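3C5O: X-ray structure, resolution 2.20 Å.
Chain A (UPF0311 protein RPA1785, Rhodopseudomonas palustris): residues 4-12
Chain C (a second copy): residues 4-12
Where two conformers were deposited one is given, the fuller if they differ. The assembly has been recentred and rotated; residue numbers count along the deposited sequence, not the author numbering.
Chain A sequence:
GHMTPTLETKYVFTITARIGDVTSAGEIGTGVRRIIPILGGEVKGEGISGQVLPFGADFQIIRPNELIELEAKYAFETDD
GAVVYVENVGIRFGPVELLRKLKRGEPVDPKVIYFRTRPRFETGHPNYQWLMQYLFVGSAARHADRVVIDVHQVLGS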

# COMPACT_ATOMS: atom_id res chain seq x y z
N THR A 4 -18.44 -28.87 -4.77
CA THR A 4 -18.21 -27.41 -4.56
C THR A 4 -16.85 -27.18 -3.88
O THR A 4 -16.45 -27.97 -3.00
N PRO A 5 -16.11 -26.14 -4.31
CA PRO A 5 -14.88 -25.83 -3.58
C PRO A 5 -15.11 -25.49 -2.10
O PRO A 5 -16.10 -24.83 -1.73
N THR A 6 -14.18 -25.97 -1.27
CA THR A 6 -14.25 -25.82 0.18
C THR A 6 -13.05 -25.03 0.73
O THR A 6 -12.01 -24.93 0.08
N LEU A 7 -13.23 -24.48 1.93
CA LEU A 7 -12.21 -23.70 2.60
C LEU A 7 -12.26 -24.04 4.09
O LEU A 7 -13.32 -24.01 4.71
N GLU A 8 -11.08 -24.30 4.66
CA GLU A 8 -10.93 -24.68 6.05
C GLU A 8 -10.21 -23.57 6.82
O GLU A 8 -9.22 -23.02 6.33
N THR A 9 -10.71 -23.24 8.01
CA THR A 9 -10.05 -22.26 8.86
C THR A 9 -10.00 -22.80 10.27
O THR A 9 -10.75 -23.69 10.59
N LYS A 10 -9.16 -22.23 11.12
CA LYS A 10 -9.23 -22.59 12.54
C LYS A 10 -8.88 -21.45 13.52
O LYS A 10 -7.94 -20.71 13.31
N TYR A 11 -9.67 -21.31 14.58
CA TYR A 11 -9.41 -20.28 15.59
C TYR A 11 -8.03 -20.48 16.16
O TYR A 11 -7.65 -21.61 16.50
N VAL A 12 -7.26 -19.40 16.26
CA VAL A 12 -5.93 -19.50 16.83
C VAL A 12 -5.75 -18.63 18.09
O VAL A 12 -5.27 -19.11 19.11
N THR C 4 -15.27 -21.86 21.82
CA THR C 4 -14.25 -21.29 20.93
C THR C 4 -14.90 -20.56 19.75
O THR C 4 -15.85 -21.08 19.15
N PRO C 5 -14.42 -19.34 19.43
CA PRO C 5 -14.94 -18.53 18.33
C PRO C 5 -14.99 -19.28 16.99
O PRO C 5 -14.14 -20.11 16.72
N THR C 6 -16.01 -18.96 16.18
CA THR C 6 -16.27 -19.66 14.90
C THR C 6 -16.22 -18.70 13.72
O THR C 6 -16.56 -17.52 13.85
N LEU C 7 -15.80 -19.20 12.56
CA LEU C 7 -15.84 -18.39 11.33
C LEU C 7 -16.55 -19.15 10.23
O LEU C 7 -16.26 -20.32 9.99
N GLU C 8 -17.51 -18.50 9.59
CA GLU C 8 -18.23 -19.10 8.48
C GLU C 8 -17.88 -18.40 7.19
O GLU C 8 -17.76 -17.17 7.16
N THR C 9 -17.68 -19.19 6.13
CA THR C 9 -17.47 -18.67 4.78
C THR C 9 -18.38 -19.40 3.79
O THR C 9 -19.00 -20.40 4.13
N LYS C 10 -18.43 -18.89 2.57
CA LYS C 10 -19.34 -19.37 1.54
C LYS C 10 -18.65 -19.24 0.19
O LYS C 10 -18.28 -18.12 -0.21
N TYR C 11 -18.49 -20.35 -0.51
CA TYR C 11 -18.04 -20.32 -1.89
C TYR C 11 -19.02 -19.55 -2.75
O TYR C 11 -20.21 -19.85 -2.75
N VAL C 12 -18.53 -18.55 -3.50
CA VAL C 12 -19.42 -17.77 -4.37
C VAL C 12 -19.07 -17.85 -5.87
O VAL C 12 -19.96 -17.90 -6.69

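When two copies of an extended segment meet in opposite directions, side chains of alternate residues face the partner, and each kind of contact tends to occur twice, once from each copy. The N-terminal stretches of chains A and C of UPF0311 protein RPA1785 illustrate the principle well. They run roughly antiparallel, their end-to-end directions 161° apart, and the register sets A:Pro5 against C:Tyr11, A:Leu7 against C:Thr9, A:Thr9 against C:Leu7 and A:Tyr11 against C:Pro5. No direct hydrogen bond joins the two stretches, whose spacing runs from 6.4 Å between the CA atoms of A:Tyr11 and C:Pro5 to 7.6 Å between those of A:Leu7 and C:Thr9; 425 Å² is buried between the stretches, mostly by side-chain packing, and one water bridges them.

A:Thr4 opens the contact from the side. Its CA-to-CB bond points sideways, and a t rotamer leaves OG1 3.6 Å from CD2 of C:Tyr11, an oblique approach to the ring. A:Pro5 then points toward chain C and supplies one of the two CH-pi contacts. Its ring, puckered C-gamma exo, lies over a face of C:Tyr11: A:Pro5 CD stands 3.9 Å from the centroid of the C:Tyr11 ring, only 5° off the normal. The carbon next to a proline nitrogen carries slightly polarised C-H bonds, which suit the electron-rich face of a tyrosine. A:Pro5 CG adds apolar contact at 3.7 Å from C:Tyr11 CE1, and the backbone joins in, with A:Pro5 O 3.7 Å from C:Tyr11 CB.

A:Thr6, in the p rotamer, points away and touches nothing in the opposing stretch, as the alternation of an extended chain predicts. A:Leu7 turns back toward the partner. With chi1 t and chi2 p, it brings CD2 to 3.9 Å from OG1 of C:Thr9, a van der Waals contact between a methyl group and a hydroxyl oxygen. A:Glu8 again faces away, its chi1 and chi2 both t, and its carboxylate makes no contact with the chain C stretch.

A:Thr9 points in with a p rotamer, and its OG1 lies 4.1 Å from C:Leu7 CB, echoing the leucine-threonine pairing just described. Here the hydroxyl also has a polar outlet: water 1 sits 2.5 Å from A:Thr9 OG1 and donates a hydrogen bond to C:Leu7 O at 2.8 Å, so that a single solvent molecule bridges side chain and backbone where the two stretches share no direct hydrogen bond.

A:Lys10 points away, its chi1 of 94° lying between wells. A:Tyr11 completes the pattern. Its t rotamer, with chi2 at 73°, presents a ring face to C:Pro5, whose CD lies 3.8 Å from the centroid of the A:Tyr11 ring and 3° off the normal, while A:Tyr11 CE1 meets C:Pro5 CG at 3.7 Å. C:Tyr11 adopts nearly the same angles, chi1 171° and chi2 77°, so the two proline-tyrosine clasps match closely at the two ends of the contact; both tyrosine OH atoms hydrogen-bond elsewhere in the structure. A:Val12 lies beyond reach.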

# COMPACT_ATOMS: atom_id res chain seq x y z
CB THR A 4 -19.36 -26.75 -3.75
OG1 THR A 4 -19.25 -25.32 -3.82
CG2 THR A 4 -19.35 -27.19 -2.28
CB PRO A 5 -14.32 -24.64 -4.34
CG PRO A 5 -14.85 -24.79 -5.72
CD PRO A 5 -16.23 -25.31 -5.53
CB THR A 6 -14.29 -27.21 0.85
OG1 THR A 6 -13.19 -27.98 0.36
CG2 THR A 6 -15.60 -27.96 0.52
CB LEU A 7 -12.47 -22.20 2.41
CG LEU A 7 -11.41 -21.22 2.96
CD1 LEU A 7 -10.16 -21.18 2.08
CD2 LEU A 7 -11.97 -19.82 3.13
CB GLU A 8 -10.13 -25.99 6.13
CG GLU A 8 -10.07 -26.66 7.49
CD GLU A 8 -9.21 -27.92 7.51
OE1 GLU A 8 -8.43 -28.16 6.56
OE2 GLU A 8 -9.32 -28.68 8.50
CB THR A 9 -10.79 -20.87 8.90
OG1 THR A 9 -12.12 -21.06 9.42
CG2 THR A 9 -10.85 -20.23 7.53
CB LYS A 10 -8.41 -23.87 12.81
CG LYS A 10 -7.00 -23.68 13.26
CD LYS A 10 -6.49 -25.04 13.70
CE LYS A 10 -5.53 -24.99 14.87
NZ LYS A 10 -5.31 -26.40 15.35
CB TYR A 11 -10.45 -20.35 16.71
CG TYR A 11 -10.12 -19.42 17.85
CD1 TYR A 11 -10.27 -18.03 17.73
CD2 TYR A 11 -9.63 -19.92 19.06
CE1 TYR A 11 -9.96 -17.19 18.78
CE2 TYR A 11 -9.32 -19.07 20.12
CZ TYR A 11 -9.48 -17.71 19.97
OH TYR A 11 -9.17 -16.88 21.02
CB VAL A 12 -4.84 -19.28 15.76
CG1 VAL A 12 -3.49 -19.25 16.39
CG2 VAL A 12 -4.86 -20.45 14.76
CB THR C 4 -13.19 -22.34 20.45
OG1 THR C 4 -13.45 -22.73 19.09
CG2 THR C 4 -13.17 -23.55 21.36
CB PRO C 5 -13.97 -17.35 18.27
CG PRO C 5 -13.52 -17.20 19.68
CD PRO C 5 -13.35 -18.62 20.16
CB THR C 6 -17.67 -20.39 14.89
OG1 THR C 6 -18.73 -19.44 14.65
CG2 THR C 6 -17.95 -21.15 16.20
CB LEU C 7 -14.44 -17.99 10.86
CG LEU C 7 -14.38 -16.92 9.76
CD1 LEU C 7 -14.51 -15.51 10.33
CD2 LEU C 7 -13.08 -17.07 8.95
CB GLU C 8 -19.75 -19.05 8.73
CG GLU C 8 -20.23 -20.09 9.71
CD GLU C 8 -21.72 -19.99 9.97
OE1 GLU C 8 -22.17 -18.98 10.55
OE2 GLU C 8 -22.44 -20.95 9.60
CB THR C 9 -16.01 -18.82 4.29
OG1 THR C 9 -15.74 -20.20 4.01
CG2 THR C 9 -15.03 -18.32 5.32
CB LYS C 10 -20.63 -18.51 1.52
CG LYS C 10 -21.78 -19.10 0.70
CD LYS C 10 -22.82 -18.04 0.29
CE LYS C 10 -23.85 -18.64 -0.66
NZ LYS C 10 -24.86 -17.65 -1.21
CB TYR C 11 -17.91 -21.73 -2.47
CG TYR C 11 -17.65 -21.69 -3.96
CD1 TYR C 11 -16.37 -21.38 -4.45
CD2 TYR C 11 -18.66 -21.92 -4.88
CE1 TYR C 11 -16.12 -21.32 -5.80
CE2 TYR C 11 -18.42 -21.86 -6.24
CZ TYR C 11 -17.14 -21.56 -6.69
OH TYR C 11 -16.87 -21.50 -8.03
CB VAL C 12 -19.53 -16.29 -3.92
CG1 VAL C 12 -20.42 -16.18 -2.68
CG2 VAL C 12 -18.15 -15.66 -3.69
O HOH W 1 -14.31 -21.47 8.32